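Long-range contacts in transaminase (Bacillus megaterium, PDB 5G0A), which probably transfers amino groups between amines and carbonyl compounds with S selectivity, using bound pyridoxal-5'-phosphate as cofactor: residues B[16-21]-B[29-34]; B[140-145]-B[229-234]; B[172-177]-B[410-415]; B[191-196]-B[217-222]. All blocks are in the same frame, centred on the assembly; numbering follows the deposited sequence.

Interaction 1: residues B[16-21]-B[29-34]; sequences WDRKYL and NEYQPV
D17, on the last turns of helix 10-20, faces P33 of the loop that follows, their CA atoms 7.2 Å apart, and Y31 reaches back from that loop to the same helix face. The arrangement is a helix packed against an extended segment, formed by the N-terminal part of the chain as it doubles back toward strand 38-40. Its polar link is a tyrosine-carboxylate hydrogen bond: Y31 OH donates to D17 OD1 at a very short 2.5 Å. D17 CG stands anti to the backbone N (chi1 -179°), and its carboxylate lies only 18° from the plane of the tyrosine ring, with OD1 at the ring edge and in plane. A water lies 2.7 Å from D17 OD2 and within hydrogen-bonding distance of Y31 OH. R23 makes a cation-pi contact with Y31. The second subunit closes over this region, A90 of that chain packing on D17. The other half of the contact is apolar on the loop side. R18 runs extended from CG to NE and crosses the P33 ring at about a right angle, with P33 CG over one face of the guanidinium. The ring meets the arginine through two atoms: P33 CD lies 3.6 Å from R18 NE, and P33 CG is 3.9 Å from R18 NH2. On the D17 side of the same proline, P33 CB sits 3.7 Å from D17 OD1.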
loop_
_atom_site.group_PDB
_atom_site.type_symbol
_atom_site.label_atom_id
_atom_site.label_comp_id
_atom_site.label_asym_id
_atom_site.label_seq_id
_atom_site.Cartn_x
_atom_site.Cartn_y
_atom_site.Cartn_z
ATOM N N TRP B 16 0.680 36.303 -20.278
ATOM C CA TRP B 16 -0.338 35.318 -19.877
ATOM C C TRP B 16 0.288 33.975 -19.521
ATOM O O TRP B 16 -0.132 33.312 -18.544
ATOM C CB TRP B 16 -1.370 35.101 -20.999
ATOM C CG TRP B 16 -2.321 36.248 -21.267
ATOM C CD1 TRP B 16 -2.627 37.297 -20.435
ATOM C CD2 TRP B 16 -3.115 36.421 -22.440
ATOM N NE1 TRP B 16 -3.559 38.122 -21.041
ATOM C CE2 TRP B 16 -3.870 37.610 -22.269
ATOM C CE3 TRP B 16 -3.246 35.706 -23.636
ATOM C CZ2 TRP B 16 -4.761 38.083 -23.247
ATOM C CZ3 TRP B 16 -4.135 36.184 -24.614
ATOM C CH2 TRP B 16 -4.879 37.364 -24.403
ATOM N N ASP B 17 1.253 33.565 -20.335
ATOM C CA ASP B 17 1.970 32.306 -20.132
ATOM C C ASP B 17 2.698 32.348 -18.784
ATOM O O ASP B 17 2.617 31.411 -17.997
ATOM C CB ASP B 17 2.917 32.067 -21.309
ATOM C CG ASP B 17 3.692 30.766 -21.206
ATOM O OD1 ASP B 17 4.692 30.740 -20.467
ATOM O OD2 ASP B 17 3.324 29.785 -21.883
ATOM N N ARG B 18 3.386 33.462 -18.496
ATOM C CA ARG B 18 4.024 33.624 -17.181
ATOM C C ARG B 18 3.033 33.592 -16.004
ATOM O O ARG B 18 3.294 32.938 -14.998
ATOM C CB ARG B 18 4.849 34.929 -17.126
ATOM C CG ARG B 18 6.157 34.904 -17.899
ATOM C CD ARG B 18 6.891 36.248 -17.751
ATOM N NE ARG B 18 7.773 36.523 -18.888
ATOM C CZ ARG B 18 7.526 37.413 -19.857
ATOM N NH1 ARG B 18 6.435 38.174 -19.839
ATOM N NH2 ARG B 18 8.401 37.561 -20.836
ATOM N N LYS B 19 1.907 34.302 -16.132
ATOM C CA LYS B 19 1.008 34.543 -15.017
ATOM C C LYS B 19 0.019 33.406 -14.763
ATOM O O LYS B 19 -0.390 33.195 -13.628
ATOM C CB LYS B 19 0.227 35.852 -15.239
ATOM C CG LYS B 19 -0.716 36.255 -14.109
ATOM C CD LYS B 19 -1.369 37.604 -14.396
ATOM C CE LYS B 19 -2.275 38.037 -13.244
ATOM N NZ LYS B 19 -3.126 39.215 -13.577
ATOM N N TYR B 20 -0.355 32.689 -15.814
ATOM C CA TYR B 20 -1.566 31.829 -15.729
ATOM C C TYR B 20 -1.323 30.337 -15.904
ATOM O O TYR B 20 -2.231 29.545 -15.668
ATOM C CB TYR B 20 -2.625 32.284 -16.722
ATOM C CG TYR B 20 -3.191 33.667 -16.439
ATOM C CD1 TYR B 20 -3.515 34.046 -15.139
ATOM C CD2 TYR B 20 -3.423 34.570 -17.478
ATOM C CE1 TYR B 20 -4.049 35.301 -14.869
ATOM C CE2 TYR B 20 -3.948 35.840 -17.217
ATOM C CZ TYR B 20 -4.255 36.187 -15.912
ATOM O OH TYR B 20 -4.783 37.430 -15.615
ATOM N N LEU B 21 -0.120 29.977 -16.317
ATOM C CA LEU B 21 0.223 28.580 -16.586
ATOM C C LEU B 21 1.202 28.047 -15.547
ATOM O O LEU B 21 2.179 28.714 -15.191
ATOM C CB LEU B 21 0.777 28.395 -18.002
ATOM C CG LEU B 21 -0.289 28.625 -19.102
ATOM C CD1 LEU B 21 0.367 28.895 -20.447
ATOM C CD2 LEU B 21 -1.237 27.435 -19.199
ATOM N N ASN B 29 10.691 32.165 -11.230
ATOM C CA ASN B 29 11.724 33.226 -11.275
ATOM C C ASN B 29 12.807 33.046 -12.329
ATOM O O ASN B 29 13.346 34.032 -12.862
ATOM C CB ASN B 29 12.355 33.411 -9.883
ATOM C CG ASN B 29 11.431 34.138 -8.922
ATOM O OD1 ASN B 29 10.447 34.748 -9.328
ATOM N ND2 ASN B 29 11.746 34.076 -7.649
ATOM N N GLU B 30 13.130 31.800 -12.647
ATOM C CA GLU B 30 14.141 31.534 -13.658
ATOM C C GLU B 30 13.535 31.357 -15.055
ATOM O O GLU B 30 14.250 31.334 -16.055
ATOM C CB GLU B 30 14.990 30.323 -13.258
ATOM C CG GLU B 30 14.306 28.969 -13.464
ATOM C CD GLU B 30 15.076 27.818 -12.851
ATOM O OE1 GLU B 30 16.328 27.861 -12.820
ATOM O OE2 GLU B 30 14.428 26.866 -12.376
ATOM N N TYR B 31 12.211 31.227 -15.113
ATOM C CA TYR B 31 11.519 30.935 -16.357
ATOM C C TYR B 31 11.494 32.088 -17.350
ATOM O O TYR B 31 11.135 33.203 -16.997
ATOM C CB TYR B 31 10.069 30.567 -16.054
ATOM C CG TYR B 31 9.204 30.270 -17.269
ATOM C CD1 TYR B 31 9.452 29.153 -18.067
ATOM C CD2 TYR B 31 8.099 31.066 -17.569
ATOM C CE1 TYR B 31 8.640 28.847 -19.144
ATOM C CE2 TYR B 31 7.282 30.770 -18.652
ATOM C CZ TYR B 31 7.559 29.650 -19.430
ATOM O OH TYR B 31 6.744 29.342 -20.504
ATOM N N GLN B 32 11.824 31.773 -18.600
ATOM C CA GLN B 32 11.592 32.680 -19.720
ATOM C C GLN B 32 10.805 31.917 -20.784
ATOM O O GLN B 32 11.271 30.882 -21.250
ATOM C CB GLN B 32 12.916 33.167 -20.306
ATOM C CG GLN B 32 13.784 33.956 -19.332
ATOM C CD GLN B 32 15.227 34.083 -19.791
ATOM O OE1 GLN B 32 15.768 35.184 -19.859
ATOM N NE2 GLN B 32 15.860 32.956 -20.100
ATOM N N PRO B 33 9.614 32.415 -21.149
ATOM C CA PRO B 33 8.806 31.705 -22.164
ATOM C C PRO B 33 9.475 31.713 -23.532
ATOM O O PRO B 33 10.192 32.666 -23.876
ATOM C CB PRO B 33 7.466 32.456 -22.186
ATOM C CG PRO B 33 7.678 33.726 -21.415
ATOM C CD PRO B 33 8.983 33.664 -20.677
ATOM N N VAL B 34 9.269 30.639 -24.287
ATOM C CA VAL B 34 9.845 30.495 -25.616
ATOM C C VAL B 34 8.671 30.288 -26.574
ATOM O O VAL B 34 8.223 29.155 -26.779
ATOM C CB VAL B 34 10.874 29.330 -25.693
ATOM C CG1 VAL B 34 11.394 29.138 -27.109
ATOM C CG2 VAL B 34 12.053 29.575 -24.745
HETATM O O HOH W 1 4.628 27.379 -21.864
#

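Interaction 2: residues B[140-145]-B[229-234]; sequences LVVTRE and EQVAAV
L140 and V231, V141 and A233, and V142 and V234 pair as neighbours in two parallel strands, whose axes pass 4.7 Å apart at 24°. Backbone hydrogen bonds tie them: L140 N to Q230 O (2.9 Å), A232 N to L140 O (2.8 Å) and V142 N to A233 O (2.9 Å). The second is the most bent, 138° at its hydrogen, where a beta bulge shifts the register by one. A232 has helical backbone angles at this kink, and A233 N is buried without a partner in the model. CA-H...O contacts supplement the ladder, the shortest from V234 CA to V142 O at 3.2 Å. Apolar packing lies mostly on the face bearing L140, V142, V231 and V234. V142 CG2 touches V231 CG1 at 3.8 Å, while V142 CB meets V234 CG2; I223 of helix 214-226 covers these valines. The opposite face, with V141 and A233, is packed by helix 121-136. At the start of strand 140-144, L140 CD1 rests on the amide end of Q230, 3.6 Å from NE2, the two side chains crossing obliquely. That amide is held elsewhere, NE2 by Y226 O and OE1 by S184 OG of the third subunit. The V141 side chain lies about 13 Å from the bound cofactor. Strands 140-144 and 231-236 thus form part of the seven-stranded, mostly parallel sheet sandwiched between helices that marks the large domain of fold-type I PLP enzymes.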
loop_
_atom_site.group_PDB
_atom_site.type_symbol
_atom_site.label_atom_id
_atom_site.label_comp_id
_atom_site.label_asym_id
_atom_site.label_seq_id
_atom_site.Cartn_x
_atom_site.Cartn_y
_atom_site.Cartn_z
ATOM N N LEU B 140 1.714 -8.309 -8.982
ATOM C CA LEU B 140 3.013 -7.681 -9.085
ATOM C C LEU B 140 3.451 -7.444 -10.528
ATOM O O LEU B 140 3.255 -8.285 -11.405
ATOM C CB LEU B 140 4.073 -8.501 -8.351
ATOM C CG LEU B 140 3.927 -8.614 -6.827
ATOM C CD1 LEU B 140 5.111 -9.388 -6.274
ATOM C CD2 LEU B 140 3.878 -7.229 -6.183
ATOM N N VAL B 141 4.030 -6.273 -10.765
ATOM C CA VAL B 141 4.649 -6.016 -12.064
ATOM C C VAL B 141 6.116 -5.657 -11.805
ATOM O O VAL B 141 6.448 -4.910 -10.856
ATOM C CB VAL B 141 3.930 -4.874 -12.843
ATOM C CG1 VAL B 141 4.734 -4.506 -14.096
ATOM C CG2 VAL B 141 2.485 -5.280 -13.208
ATOM N N VAL B 142 6.991 -6.195 -12.642
ATOM C CA VAL B 142 8.430 -5.964 -12.544
ATOM C C VAL B 142 8.828 -4.944 -13.597
ATOM O O VAL B 142 8.548 -5.129 -14.799
ATOM C CB VAL B 142 9.205 -7.280 -12.796
ATOM C CG1 VAL B 142 10.708 -7.029 -12.742
ATOM C CG2 VAL B 142 8.782 -8.332 -11.788
ATOM N N THR B 143 9.477 -3.879 -13.125
ATOM C CA THR B 143 10.071 -2.869 -13.994
ATOM C C THR B 143 11.598 -2.853 -13.790
ATOM O O THR B 143 12.149 -3.730 -13.094
ATOM C CB THR B 143 9.457 -1.498 -13.675
ATOM O OG1 THR B 143 9.788 -0.574 -14.721
ATOM C CG2 THR B 143 9.955 -0.983 -12.290
ATOM N N ARG B 144 12.298 -1.908 -14.418
ATOM C CA ARG B 144 13.755 -1.802 -14.243
ATOM C C ARG B 144 14.157 -0.418 -13.764
ATOM O O ARG B 144 13.525 0.574 -14.116
ATOM C CB ARG B 144 14.528 -2.122 -15.545
ATOM C CG ARG B 144 14.350 -3.556 -16.064
ATOM C CD ARG B 144 13.150 -3.700 -17.012
ATOM N NE ARG B 144 13.141 -2.622 -18.016
ATOM C CZ ARG B 144 13.938 -2.568 -19.083
ATOM N NH1 ARG B 144 14.817 -3.550 -19.330
ATOM N NH2 ARG B 144 13.873 -1.522 -19.909
ATOM N N GLU B 145 15.249 -0.360 -13.006
ATOM C CA GLU B 145 15.916 0.902 -12.690
ATOM C C GLU B 145 16.070 1.739 -13.969
ATOM O O GLU B 145 16.465 1.206 -15.003
ATOM C CB GLU B 145 17.305 0.653 -12.063
ATOM C CG GLU B 145 17.886 1.941 -11.480
ATOM C CD GLU B 145 19.354 1.886 -11.077
ATOM O OE1 GLU B 145 20.101 1.002 -11.547
ATOM O OE2 GLU B 145 19.760 2.755 -10.275
ATOM N N GLU B 229 3.905 -17.011 -9.107
ATOM C CA GLU B 229 2.453 -17.066 -9.090
ATOM C C GLU B 229 1.777 -15.732 -8.701
ATOM O O GLU B 229 0.568 -15.597 -8.806
ATOM C CB GLU B 229 1.933 -18.240 -8.219
ATOM C CG GLU B 229 1.982 -18.056 -6.691
ATOM C CD GLU B 229 3.365 -18.048 -6.069
ATOM O OE1 GLU B 229 4.381 -18.363 -6.720
ATOM O OE2 GLU B 229 3.442 -17.713 -4.867
ATOM N N GLN B 230 2.538 -14.753 -8.226
ATOM C CA GLN B 230 1.893 -13.455 -8.020
ATOM C C GLN B 230 2.476 -12.340 -8.880
ATOM O O GLN B 230 2.173 -11.173 -8.657
ATOM C CB GLN B 230 1.826 -13.059 -6.548
ATOM C CG GLN B 230 3.144 -12.654 -5.930
ATOM C CD GLN B 230 2.925 -11.958 -4.590
ATOM O OE1 GLN B 230 1.792 -11.584 -4.246
ATOM N NE2 GLN B 230 3.996 -11.769 -3.842
ATOM N N VAL B 231 3.307 -12.714 -9.853
ATOM C CA VAL B 231 3.906 -11.743 -10.776
ATOM C C VAL B 231 3.144 -11.799 -12.118
ATOM O O VAL B 231 3.221 -12.774 -12.844
ATOM C CB VAL B 231 5.431 -11.948 -10.990
ATOM C CG1 VAL B 231 5.980 -10.950 -12.016
ATOM C CG2 VAL B 231 6.195 -11.782 -9.669
ATOM N N ALA B 232 2.410 -10.738 -12.427
ATOM C CA ALA B 232 1.688 -10.629 -13.709
ATOM C C ALA B 232 2.585 -10.505 -14.934
ATOM O O ALA B 232 2.304 -11.123 -15.952
ATOM C CB ALA B 232 0.713 -9.432 -13.680
ATOM N N ALA B 233 3.608 -9.652 -14.843
ATOM C CA ALA B 233 4.327 -9.153 -16.011
ATOM C C ALA B 233 5.655 -8.520 -15.638
ATOM O O ALA B 233 5.855 -8.040 -14.510
ATOM C CB ALA B 233 3.455 -8.136 -16.776
ATOM N N VAL B 234 6.558 -8.518 -16.613
ATOM C CA VAL B 234 7.725 -7.668 -16.607
ATOM C C VAL B 234 7.451 -6.632 -17.694
ATOM O O VAL B 234 7.051 -6.991 -18.806
ATOM C CB VAL B 234 8.997 -8.465 -16.991
ATOM C CG1 VAL B 234 10.193 -7.525 -17.037
ATOM C CG2 VAL B 234 9.262 -9.568 -15.959
#

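Interaction 3: residues B[172-177]-B[410-415]; sequences NSESFS and HGMNPN
G411 and the backbone of N172-E174 lie closely alongside in a loop-to-loop contact at the protein surface, where the segment 410-415 ends in an Asx turn. G411 has no side chain, and E174 CG comes to 3.6 Å from G411 C; G411 O stands 3.2 Å from N172 CA and 3.0 Å from S173 N. Next, M412 offers CG to the carboxylate, 3.4 Å from E174 OE1. The E174 chain reaches there extended beyond CG, and its OE2 is hydrogen-bonded to T409 OG1. N413 then lays its amide against that of N172: the two planes are 20° apart and stacked, and N172 OD1 lies 3.5 Å from N413 CG. R324 of the second subunit binds N172 OD1 and also the carbonyl oxygens of H410 and M412, so both loops share one arginine at the subunit interface. P414 CD is likewise 3.5 Å from N172 OD1, the proline crossing the asparagine at about a right angle. The turn closes at N415, whose N donates to N413 OD1 at 3.2 Å, nearly straight at the hydrogen (169°) but from 36° above the carbonyl plane.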
loop_
_atom_site.group_PDB
_atom_site.type_symbol
_atom_site.label_atom_id
_atom_site.label_comp_id
_atom_site.label_asym_id
_atom_site.label_seq_id
_atom_site.Cartn_x
_atom_site.Cartn_y
_atom_site.Cartn_z
ATOM N N ASN B 172 18.733 25.010 -8.093
ATOM C CA ASN B 172 20.204 24.971 -7.964
ATOM C C ASN B 172 20.670 24.580 -6.563
ATOM O O ASN B 172 21.673 25.082 -6.050
ATOM C CB ASN B 172 20.827 26.302 -8.415
ATOM C CG ASN B 172 20.341 26.732 -9.788
ATOM O OD1 ASN B 172 20.305 25.930 -10.724
ATOM N ND2 ASN B 172 19.960 28.004 -9.912
ATOM N N SER B 173 19.908 23.686 -5.948
ATOM C CA SER B 173 20.238 23.115 -4.654
ATOM C C SER B 173 19.669 21.704 -4.620
ATOM O O SER B 173 18.509 21.495 -4.964
ATOM C CB SER B 173 19.644 23.964 -3.527
ATOM O OG SER B 173 19.604 23.244 -2.306
ATOM N N GLU B 174 20.496 20.739 -4.234
ATOM C CA GLU B 174 20.041 19.356 -4.095
ATOM C C GLU B 174 19.931 18.980 -2.619
ATOM O O GLU B 174 20.543 18.011 -2.158
ATOM C CB GLU B 174 20.951 18.394 -4.867
ATOM C CG GLU B 174 20.766 18.452 -6.378
ATOM C CD GLU B 174 21.323 17.233 -7.088
ATOM O OE1 GLU B 174 22.560 17.059 -7.089
ATOM O OE2 GLU B 174 20.528 16.450 -7.656
ATOM N N SER B 175 19.146 19.768 -1.887
ATOM C CA SER B 175 18.946 19.569 -0.453
ATOM C C SER B 175 17.479 19.729 -0.055
ATOM O O SER B 175 17.032 19.158 0.943
ATOM C CB SER B 175 19.823 20.534 0.349
ATOM O OG SER B 175 21.198 20.295 0.099
ATOM N N PHE B 176 16.739 20.514 -0.832
ATOM C CA PHE B 176 15.304 20.662 -0.617
ATOM C C PHE B 176 14.520 20.089 -1.787
ATOM O O PHE B 176 14.611 20.574 -2.920
ATOM C CB PHE B 176 14.918 22.119 -0.357
ATOM C CG PHE B 176 13.548 22.280 0.242
ATOM C CD1 PHE B 176 13.308 21.927 1.570
ATOM C CD2 PHE B 176 12.496 22.781 -0.515
ATOM C CE1 PHE B 176 12.046 22.069 2.125
ATOM C CE2 PHE B 176 11.233 22.933 0.038
ATOM C CZ PHE B 176 11.008 22.576 1.358
ATOM N N SER B 177 13.762 19.039 -1.490
ATOM C CA SER B 177 12.983 18.322 -2.477
ATOM C C SER B 177 11.817 17.616 -1.793
ATOM O O SER B 177 11.748 17.543 -0.562
ATOM C CB SER B 177 13.859 17.299 -3.209
ATOM O OG SER B 177 14.448 16.399 -2.297
ATOM N N HIS B 410 16.755 17.208 -10.997
ATOM C CA HIS B 410 16.773 18.529 -11.613
ATOM C C HIS B 410 17.090 19.659 -10.620
ATOM O O HIS B 410 17.068 20.835 -10.979
ATOM C CB HIS B 410 15.468 18.802 -12.374
ATOM C CG HIS B 410 15.308 17.967 -13.608
ATOM N ND1 HIS B 410 14.608 16.779 -13.617
ATOM C CD2 HIS B 410 15.723 18.168 -14.881
ATOM C CE1 HIS B 410 14.624 16.267 -14.837
ATOM N NE2 HIS B 410 15.296 17.093 -15.625
ATOM N N GLY B 411 17.390 19.289 -9.376
ATOM C CA GLY B 411 17.876 20.231 -8.365
ATOM C C GLY B 411 19.255 20.764 -8.726
ATOM O O GLY B 411 19.654 21.818 -8.252
ATOM N N MET B 412 19.969 20.029 -9.575
ATOM C CA MET B 412 21.303 20.416 -10.034
ATOM C C MET B 412 21.275 21.730 -10.804
ATOM O O MET B 412 20.291 22.055 -11.470
ATOM C CB MET B 412 21.883 19.347 -10.962
ATOM C CG MET B 412 22.556 18.178 -10.276
ATOM S SD MET B 412 23.581 17.274 -11.454
ATOM C CE MET B 412 25.010 18.353 -11.578
ATOM N N ASN B 413 22.378 22.464 -10.717
ATOM C CA ASN B 413 22.613 23.629 -11.545
ATOM C C ASN B 413 22.933 23.164 -12.964
ATOM O O ASN B 413 23.846 22.357 -13.159
ATOM C CB ASN B 413 23.767 24.462 -10.962
ATOM C CG ASN B 413 23.759 25.902 -11.440
ATOM O OD1 ASN B 413 23.430 26.195 -12.590
ATOM N ND2 ASN B 413 24.140 26.815 -10.554
ATOM N N PRO B 414 22.169 23.649 -13.963
ATOM C CA PRO B 414 22.427 23.240 -15.349
ATOM C C PRO B 414 23.783 23.714 -15.899
ATOM O O PRO B 414 24.244 23.192 -16.917
ATOM C CB PRO B 414 21.261 23.848 -16.140
ATOM C CG PRO B 414 20.629 24.861 -15.241
ATOM C CD PRO B 414 20.951 24.471 -13.832
ATOM N N ASN B 415 24.436 24.661 -15.230
ATOM C CA ASN B 415 25.796 25.035 -15.643
ATOM C C ASN B 415 26.862 23.986 -15.264
ATOM O O ASN B 415 28.042 24.138 -15.590
ATOM C CB ASN B 415 26.169 26.463 -15.196
ATOM C CG ASN B 415 26.371 26.599 -13.694
ATOM O OD1 ASN B 415 26.578 25.622 -12.980
ATOM N ND2 ASN B 415 26.331 27.837 -13.212
#

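Interaction 4: residues B[191-196]-B[217-222]; sequences MAPSPN and KYTRRM
M222 of helix 214-226 reaches M191 and A192 at the end of strand 189-192, and its chain can be followed outward. CB points toward the strand without itself making a close contact there. CG, anti to the carbonyl carbon (chi1 -73°), lies over the rim of one face of the Y218 ring, 3.7 Å above its plane. SD comes next, 3.8 Å from A192 CA. At chi3 the chain bends, and the terminal CE stops 3.5 Å from M191 O. A turn back along the helix, T219 meets the methyl group of A192 with both of its branches, OG1 at 3.4 Å from A192 CB and CG2 a little farther off. This is the packing of a beta-alpha-beta unit: strand 189-192, at the edge of the large-domain sheet, leads through helix 214-226 to strand 231-236, with strand 140-144 between the two in the sheet, and the helix lies over the sheet face that bears A192 and V142. Where the strand ends, P193 takes over. Its CG and CD approach the edge of the Y218 ring, with CD 3.8 Å from Y218 CD2, and the proline crosses the tyrosine at about a right angle. Y218 also meets Y218 of the third subunit edge-to-face. Besides its bond to S215 O, the hydroxyl of T219 accepts a hydrogen bond from a water, 2.8 Å from OG1, which also donates to P193 O at 2.9 Å.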
loop_
_atom_site.group_PDB
_atom_site.type_symbol
_atom_site.label_atom_id
_atom_site.label_comp_id
_atom_site.label_asym_id
_atom_site.label_seq_id
_atom_site.Cartn_x
_atom_site.Cartn_y
_atom_site.Cartn_z
ATOM N N MET B 191 11.381 -3.399 -8.552
ATOM C CA MET B 191 12.392 -2.795 -9.429
ATOM C C MET B 191 13.573 -3.740 -9.653
ATOM O O MET B 191 14.366 -3.981 -8.738
ATOM C CB MET B 191 12.895 -1.437 -8.884
ATOM C CG MET B 191 13.991 -0.838 -9.758
ATOM S SD MET B 191 14.612 0.739 -9.158
ATOM C CE MET B 191 15.861 0.186 -7.989
ATOM N N ALA B 192 13.691 -4.243 -10.879
ATOM C CA ALA B 192 14.809 -5.115 -11.291
ATOM C C ALA B 192 15.957 -4.299 -11.821
ATOM O O ALA B 192 15.810 -3.093 -12.071
ATOM C CB ALA B 192 14.330 -6.111 -12.352
ATOM N N PRO B 193 17.128 -4.939 -11.999
ATOM C CA PRO B 193 18.269 -4.142 -12.476
ATOM C C PRO B 193 18.089 -3.626 -13.904
ATOM O O PRO B 193 17.405 -4.241 -14.718
ATOM C CB PRO B 193 19.465 -5.105 -12.402
ATOM C CG PRO B 193 18.924 -6.444 -12.012
ATOM C CD PRO B 193 17.512 -6.292 -11.544
ATOM N N SER B 194 18.685 -2.485 -14.194
ATOM C CA SER B 194 18.723 -2.026 -15.569
ATOM C C SER B 194 19.573 -3.013 -16.396
ATOM O O SER B 194 20.460 -3.692 -15.846
ATOM C CB SER B 194 19.305 -0.615 -15.625
ATOM O OG SER B 194 20.658 -0.613 -15.253
ATOM N N PRO B 195 19.320 -3.091 -17.711
ATOM C CA PRO B 195 20.136 -3.961 -18.562
ATOM C C PRO B 195 21.632 -3.642 -18.547
ATOM O O PRO B 195 22.439 -4.513 -18.865
ATOM C CB PRO B 195 19.585 -3.685 -19.967
ATOM C CG PRO B 195 18.189 -3.254 -19.738
ATOM C CD PRO B 195 18.239 -2.434 -18.479
ATOM N N ASN B 196 21.993 -2.411 -18.197
ATOM C CA ASN B 196 23.384 -1.951 -18.250
ATOM C C ASN B 196 24.091 -1.940 -16.896
ATOM O O ASN B 196 25.184 -1.386 -16.769
ATOM C CB ASN B 196 23.457 -0.546 -18.862
ATOM C CG ASN B 196 23.419 -0.556 -20.384
ATOM O OD1 ASN B 196 23.440 -1.613 -21.023
ATOM N ND2 ASN B 196 23.376 0.633 -20.974
ATOM N N LYS B 217 19.525 -12.724 -14.570
ATOM C CA LYS B 217 19.600 -13.668 -13.446
ATOM C C LYS B 217 18.946 -13.115 -12.187
ATOM O O LYS B 217 18.143 -13.789 -11.536
ATOM C CB LYS B 217 21.063 -14.066 -13.141
ATOM C CG LYS B 217 21.193 -14.953 -11.907
ATOM C CD LYS B 217 22.567 -14.878 -11.259
ATOM C CE LYS B 217 22.607 -15.710 -9.986
ATOM N NZ LYS B 217 22.776 -17.167 -10.262
ATOM N N TYR B 218 19.292 -11.888 -11.830
ATOM C CA TYR B 218 18.771 -11.331 -10.612
ATOM C C TYR B 218 17.288 -10.976 -10.745
ATOM O O TYR B 218 16.534 -11.100 -9.779
ATOM C CB TYR B 218 19.603 -10.146 -10.111
ATOM C CG TYR B 218 19.122 -9.674 -8.767
ATOM C CD1 TYR B 218 19.083 -10.554 -7.671
ATOM C CD2 TYR B 218 18.664 -8.374 -8.579
ATOM C CE1 TYR B 218 18.626 -10.143 -6.437
ATOM C CE2 TYR B 218 18.204 -7.954 -7.340
ATOM C CZ TYR B 218 18.188 -8.841 -6.274
ATOM O OH TYR B 218 17.732 -8.443 -5.039
ATOM N N THR B 219 16.871 -10.566 -11.946
ATOM C CA THR B 219 15.435 -10.359 -12.205
ATOM C C THR B 219 14.658 -11.655 -11.938
ATOM O O THR B 219 13.623 -11.663 -11.271
ATOM C CB THR B 219 15.177 -9.877 -13.659
ATOM O OG1 THR B 219 15.953 -8.705 -13.926
ATOM C CG2 THR B 219 13.695 -9.554 -13.889
ATOM N N ARG B 220 15.175 -12.766 -12.444
ATOM C CA ARG B 220 14.511 -14.059 -12.259
ATOM C C ARG B 220 14.465 -14.423 -10.768
ATOM O O ARG B 220 13.447 -14.885 -10.284
ATOM C CB ARG B 220 15.262 -15.139 -13.035
ATOM C CG ARG B 220 14.686 -16.541 -12.868
ATOM C CD ARG B 220 15.548 -17.601 -13.549
ATOM N NE ARG B 220 16.983 -17.440 -13.307
ATOM C CZ ARG B 220 17.652 -17.917 -12.254
ATOM N NH1 ARG B 220 17.032 -18.589 -11.289
ATOM N NH2 ARG B 220 18.959 -17.703 -12.160
ATOM N N ARG B 221 15.576 -14.203 -10.068
ATOM C CA ARG B 221 15.659 -14.464 -8.619
ATOM C C ARG B 221 14.608 -13.687 -7.836
ATOM O O ARG B 221 13.999 -14.217 -6.905
ATOM C CB ARG B 221 17.062 -14.130 -8.089
ATOM C CG ARG B 221 18.139 -15.145 -8.427
ATOM C CD ARG B 221 18.334 -16.140 -7.284
ATOM N NE ARG B 221 18.970 -15.536 -6.110
ATOM C CZ ARG B 221 20.191 -15.826 -5.645
ATOM N NH1 ARG B 221 20.969 -16.723 -6.244
ATOM N NH2 ARG B 221 20.633 -15.212 -4.557
ATOM N N MET B 222 14.408 -12.416 -8.211
ATOM C CA MET B 222 13.417 -11.580 -7.555
ATOM C C MET B 222 12.023 -12.132 -7.788
ATOM O O MET B 222 11.213 -12.192 -6.880
ATOM C CB MET B 222 13.486 -10.136 -8.078
ATOM C CG MET B 222 14.687 -9.335 -7.600
ATOM S SD MET B 222 14.764 -7.774 -8.524
ATOM C CE MET B 222 13.095 -7.240 -8.271
HETATM O O HOH W 2 16.184 -6.622 -15.776
#

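How the interactions relate
Interactions 2 and 4 are buried and belong to the same sheet and the helix packed on it: strand 140-144 lies between strands 231-236 and 189-192, with T143 O 2.7 Å from A192 N, and helix 214-226 serves both. Interaction 2 relies on backbone bonding, interaction 4 on side chains and one water; both also touch the third subunit. Interaction 1, partly buried, joins the end of helix 10-20 to a loop; interaction 3 joins two loops at the surface, about 5 Å away at the nearest atoms. There polar side chains mix with close packing: a tyrosine-carboxylate bond and an arginine on a proline in interaction 1, stacked amides and packing on a glycine in interaction 3. R324 of the second subunit reaches both.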